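Local coordinates for protein putative GTP pyrophosphokinase (Streptococcus mutans, PDB 3L9D) that probably transfers pyrophosphate from ATP to GTP as a RelA/SpoT-family synthetase, the first step in making the alarmone ppGpp, at residues D101-V112 and M169-N180. Numbering follows the deposited sequence.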
loop_
_atom_site.group_PDB
_atom_site.type_symbol
_atom_site.label_atom_id
_atom_site.label_comp_id
_atom_site.label_asym_id
_atom_site.label_seq_id
_atom_site.Cartn_x
_atom_site.Cartn_y
_atom_site.Cartn_z
ATOM N N ASP A 101 10.612 7.923 -13.696
ATOM C CA ASP A 101 10.172 6.620 -14.198
ATOM C C ASP A 101 9.873 5.540 -13.153
ATOM O O ASP A 101 9.136 4.598 -13.444
ATOM C CB ASP A 101 11.159 6.073 -15.243
ATOM C CG ASP A 101 10.999 6.724 -16.625
ATOM O OD1 ASP A 101 10.037 7.507 -16.850
ATOM O OD2 ASP A 101 11.851 6.429 -17.495
ATOM N N MET A 102 10.449 5.640 -11.959
ATOM C CA MET A 102 10.166 4.648 -10.918
ATOM C C MET A 102 9.005 5.093 -10.000
ATOM O O MET A 102 8.985 6.221 -9.495
ATOM C CB MET A 102 11.429 4.286 -10.121
ATOM C CG MET A 102 11.195 3.171 -9.101
ATOM S SD MET A 102 12.624 2.136 -8.717
ATOM C CE MET A 102 13.228 1.795 -10.373
ATOM N N GLN A 103 8.046 4.197 -9.795
ATOM C CA GLN A 103 6.758 4.565 -9.221
ATOM C C GLN A 103 6.630 4.299 -7.734
ATOM O O GLN A 103 5.798 4.904 -7.070
ATOM C CB GLN A 103 5.619 3.832 -9.953
ATOM C CG GLN A 103 5.460 4.214 -11.419
ATOM C CD GLN A 103 4.315 3.470 -12.097
ATOM O OE1 GLN A 103 4.118 2.276 -11.875
ATOM N NE2 GLN A 103 3.567 4.170 -12.938
ATOM N N ASP A 104 7.434 3.377 -7.218
ATOM C CA ASP A 104 7.251 2.893 -5.859
ATOM C C ASP A 104 8.474 3.074 -4.961
ATOM O O ASP A 104 8.721 2.272 -4.068
ATOM C CB ASP A 104 6.837 1.418 -5.882
ATOM C CG ASP A 104 7.848 0.517 -6.620
ATOM O OD1 ASP A 104 8.736 1.025 -7.336
ATOM O OD2 ASP A 104 7.744 -0.723 -6.479
ATOM N N ILE A 105 9.254 4.116 -5.196
ATOM C CA ILE A 105 10.373 4.354 -4.311
ATOM C C ILE A 105 9.829 4.622 -2.893
ATOM O O ILE A 105 10.082 3.850 -1.962
ATOM C CB ILE A 105 11.292 5.460 -4.841
ATOM C CG1 ILE A 105 11.917 4.985 -6.160
ATOM C CG2 ILE A 105 12.365 5.829 -3.809
ATOM C CD1 ILE A 105 12.950 5.915 -6.736
ATOM N N ALA A 106 9.041 5.678 -2.732
ATOM C CA ALA A 106 8.279 5.811 -1.501
ATOM C C ALA A 106 7.146 4.805 -1.581
ATOM O O ALA A 106 6.450 4.733 -2.598
ATOM C CB ALA A 106 7.738 7.212 -1.353
ATOM N N GLY A 107 6.964 4.026 -0.519
ATOM C CA GLY A 107 5.881 3.062 -0.484
ATOM C C GLY A 107 5.033 3.188 0.767
ATOM O O GLY A 107 5.570 3.222 1.872
ATOM N N LEU A 108 3.712 3.263 0.605
ATOM C CA LEU A 108 2.823 3.400 1.750
ATOM C C LEU A 108 1.773 2.314 1.807
ATOM O O LEU A 108 1.352 1.788 0.783
ATOM C CB LEU A 108 2.155 4.770 1.765
ATOM C CG LEU A 108 3.018 5.879 2.364
ATOM C CD1 LEU A 108 3.383 6.897 1.329
ATOM C CD2 LEU A 108 2.295 6.522 3.543
ATOM N N ARG A 109 1.345 1.985 3.014
ATOM C CA ARG A 109 0.329 0.965 3.196
ATOM C C ARG A 109 -0.812 1.475 4.048
ATOM O O ARG A 109 -0.601 1.894 5.170
ATOM C CB ARG A 109 0.920 -0.276 3.853
ATOM C CG ARG A 109 1.902 -0.974 2.981
ATOM C CD ARG A 109 1.919 -2.447 3.278
ATOM N NE ARG A 109 2.820 -3.117 2.346
ATOM C CZ ARG A 109 3.792 -3.944 2.719
ATOM N NH1 ARG A 109 3.971 -4.203 4.017
ATOM N NH2 ARG A 109 4.575 -4.508 1.794
ATOM N N ILE A 110 -2.024 1.424 3.507
ATOM C CA ILE A 110 -3.205 1.796 4.266
ATOM C C ILE A 110 -3.950 0.522 4.622
ATOM O O ILE A 110 -4.494 -0.154 3.742
ATOM C CB ILE A 110 -4.080 2.779 3.472
ATOM C CG1 ILE A 110 -3.267 4.053 3.183
ATOM C CG2 ILE A 110 -5.366 3.079 4.208
ATOM C CD1 ILE A 110 -3.983 5.139 2.374
ATOM N N MET A 111 -3.935 0.172 5.904
ATOM C CA MET A 111 -4.628 -1.020 6.396
ATOM C C MET A 111 -6.090 -0.713 6.710
ATOM O O MET A 111 -6.393 0.123 7.559
ATOM C CB MET A 111 -3.920 -1.586 7.632
ATOM C CG MET A 111 -3.255 -2.940 7.400
ATOM S SD MET A 111 -2.010 -2.903 6.080
ATOM C CE MET A 111 -0.741 -1.897 6.858
ATOM N N VAL A 112 -6.995 -1.386 6.010
ATOM C CA VAL A 112 -8.429 -1.222 6.217
ATOM C C VAL A 112 -9.005 -2.468 6.867
ATOM O O VAL A 112 -8.439 -3.548 6.733
ATOM C CB VAL A 112 -9.190 -0.988 4.882
ATOM C CG1 VAL A 112 -8.746 0.328 4.209
ATOM C CG2 VAL A 112 -9.030 -2.206 3.945
ATOM N N MET A 169 7.158 10.057 -6.908
ATOM C CA MET A 169 6.030 9.138 -6.992
ATOM C C MET A 169 6.033 8.179 -5.814
ATOM O O MET A 169 7.076 7.650 -5.434
ATOM C CB MET A 169 6.042 8.366 -8.311
ATOM C CG MET A 169 5.347 9.087 -9.465
ATOM S SD MET A 169 5.288 8.053 -10.946
ATOM C CE MET A 169 6.941 8.282 -11.589
ATOM N N ALA A 170 4.862 7.978 -5.229
ATOM C CA ALA A 170 4.729 7.060 -4.117
ATOM C C ALA A 170 3.737 5.950 -4.470
ATOM O O ALA A 170 2.723 6.193 -5.128
ATOM C CB ALA A 170 4.286 7.798 -2.874
ATOM N N GLU A 171 4.030 4.725 -4.048
ATOM C CA GLU A 171 3.047 3.668 -4.204
ATOM C C GLU A 171 2.273 3.406 -2.912
ATOM O O GLU A 171 2.843 2.998 -1.898
ATOM C CB GLU A 171 3.698 2.390 -4.678
ATOM C CG GLU A 171 2.760 1.221 -4.528
ATOM C CD GLU A 171 3.229 0.014 -5.286
ATOM O OE1 GLU A 171 3.879 -0.855 -4.656
ATOM O OE2 GLU A 171 2.946 -0.057 -6.516
ATOM N N ILE A 172 0.975 3.664 -2.954
ATOM C CA ILE A 172 0.089 3.382 -1.841
ATOM C C ILE A 172 -0.619 2.049 -2.048
ATOM O O ILE A 172 -1.368 1.871 -3.010
ATOM C CB ILE A 172 -0.976 4.479 -1.732
ATOM C CG1 ILE A 172 -0.303 5.835 -1.596
ATOM C CG2 ILE A 172 -1.893 4.232 -0.556
ATOM C CD1 ILE A 172 -1.188 6.984 -2.002
ATOM N N GLN A 173 -0.391 1.095 -1.163
ATOM C CA GLN A 173 -1.169 -0.141 -1.225
ATOM C C GLN A 173 -2.221 -0.161 -0.145
ATOM O O GLN A 173 -1.936 0.186 1.008
ATOM C CB GLN A 173 -0.276 -1.376 -1.125
ATOM C CG GLN A 173 0.588 -1.547 -2.357
ATOM C CD GLN A 173 1.409 -2.798 -2.305
ATOM O OE1 GLN A 173 0.934 -3.842 -1.865
ATOM N NE2 GLN A 173 2.657 -2.706 -2.747
ATOM N N ILE A 174 -3.431 -0.559 -0.522
ATOM C CA ILE A 174 -4.552 -0.612 0.403
ATOM C C ILE A 174 -4.917 -2.089 0.660
ATOM O O ILE A 174 -5.100 -2.868 -0.277
ATOM C CB ILE A 174 -5.732 0.201 -0.170
ATOM C CG1 ILE A 174 -5.219 1.566 -0.652
ATOM C CG2 ILE A 174 -6.850 0.351 0.855
ATOM C CD1 ILE A 174 -6.181 2.352 -1.506
ATOM N N ARG A 175 -5.014 -2.483 1.924
ATOM C CA ARG A 175 -5.107 -3.904 2.261
ATOM C C ARG A 175 -5.940 -4.161 3.496
ATOM O O ARG A 175 -5.928 -3.365 4.430
ATOM C CB ARG A 175 -3.706 -4.450 2.543
ATOM C CG ARG A 175 -2.795 -4.511 1.347
ATOM C CD ARG A 175 -1.432 -5.018 1.743
ATOM N NE ARG A 175 -0.551 -5.225 0.595
ATOM C CZ ARG A 175 0.689 -5.700 0.683
ATOM N NH1 ARG A 175 1.198 -6.024 1.865
ATOM N NH2 ARG A 175 1.417 -5.863 -0.411
ATOM N N THR A 176 -6.627 -5.297 3.538
ATOM C CA THR A 176 -7.150 -5.776 4.824
ATOM C C THR A 176 -6.015 -6.318 5.698
ATOM O O THR A 176 -4.905 -6.567 5.234
ATOM C CB THR A 176 -8.252 -6.864 4.677
ATOM O OG1 THR A 176 -7.776 -7.962 3.880
ATOM C CG2 THR A 176 -9.488 -6.278 4.055
ATOM N N LEU A 177 -6.297 -6.499 6.977
ATOM C CA LEU A 177 -5.316 -7.076 7.870
ATOM C C LEU A 177 -4.872 -8.454 7.321
ATOM O O LEU A 177 -3.667 -8.751 7.226
ATOM C CB LEU A 177 -5.922 -7.169 9.270
ATOM C CG LEU A 177 -6.187 -5.848 10.032
ATOM C CD1 LEU A 177 -5.917 -4.560 9.188
ATOM C CD2 LEU A 177 -7.608 -5.797 10.675
ATOM N N ALA A 178 -5.845 -9.276 6.919
ATOM C CA ALA A 178 -5.552 -10.600 6.357
ATOM C C ALA A 178 -4.764 -10.532 5.052
ATOM O O ALA A 178 -3.831 -11.319 4.838
ATOM C CB ALA A 178 -6.833 -11.413 6.167
ATOM N N MET A 179 -5.143 -9.599 4.177
ATOM C CA MET A 179 -4.416 -9.396 2.919
ATOM C C MET A 179 -2.960 -9.101 3.189
ATOM O O MET A 179 -2.067 -9.640 2.534
ATOM C CB MET A 179 -5.006 -8.237 2.125
ATOM C CG MET A 179 -6.107 -8.630 1.162
ATOM S SD MET A 179 -6.902 -7.157 0.496
ATOM C CE MET A 179 -8.606 -7.536 0.888
ATOM N N ASN A 180 -2.729 -8.222 4.152
ATOM C CA ASN A 180 -1.384 -7.831 4.503
ATOM C C ASN A 180 -0.593 -8.962 5.147
ATOM O O ASN A 180 0.576 -9.145 4.830
ATOM C CB ASN A 180 -1.388 -6.620 5.413
ATOM C CG ASN A 180 0.004 -6.123 5.680
ATOM O OD1 ASN A 180 0.765 -5.845 4.741
ATOM N ND2 ASN A 180 0.367 -6.031 6.960
HETATM O O HOH W 1 9.152 6.513 -6.737
HETATM O O HOH W 2 9.633 8.769 -8.215
HETATM O O HOH W 3 5.599 -1.012 -8.351
#
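M169 meets the turn that leads from M102 into strand 106-112. Its CB points toward that turn, and its chain bends at the last torsion (chi3 -80°). M169 SD lies 3.9 Å from Q103 CG, and M169 CE rests against M102 O at 3.6 Å. Two waters tie the backbones together here. One bridges M102 O, I105 N and M169 O; the other joins M102 O to M169 N.

E171 is the next large contributor. E171 CB packs on D104 CB at 3.5 Å. D104 OD2 and E171 OE1 come within 4.3 Å, so any repulsion between them may be eased by K79 and R91, which form long, weak ion pairs with D104. Q173 NE2 donates to E171 OE1 from above the carboxylate plane.

Between A106 and V112 the strands run parallel, with six backbone hydrogen bonds. V112 N to R175 O closes the ladder at 2.7 Å, and V112 CG2 lies against the same carbonyl. V112 CG1 touches I174 CG2 at 3.9 Å. V112 and I174 share an apolar face of the sheet with A106, L108, I110, A170 and I172.

The other face carries E171, Q173, R109, R175 and M111. The R109 and R175 guanidinium groups overlap at their rims, planes 19° apart. R109 NE and R175 NH1, 3.4 Å apart, are both donors, so no hydrogen bond joins them. N180 OD1 accepts from R175 NH1 (2.9 Å), in the planes of both groups, which helps fix the rotation of this guanidinium. Y148 OH is hydrogen-bonded to R175 NH2. M111 SD sits against N180 CB and CG.

T176 caps helix 177-193 in a capping box with M179, and its hydroxyl also bonds D216. The paired strands lie mid-sheet, strand 73-78 beside 106-112 and strand 150-161 beside 164-176. Helix 42-64 covers the apolar face through V48, L51 and F55.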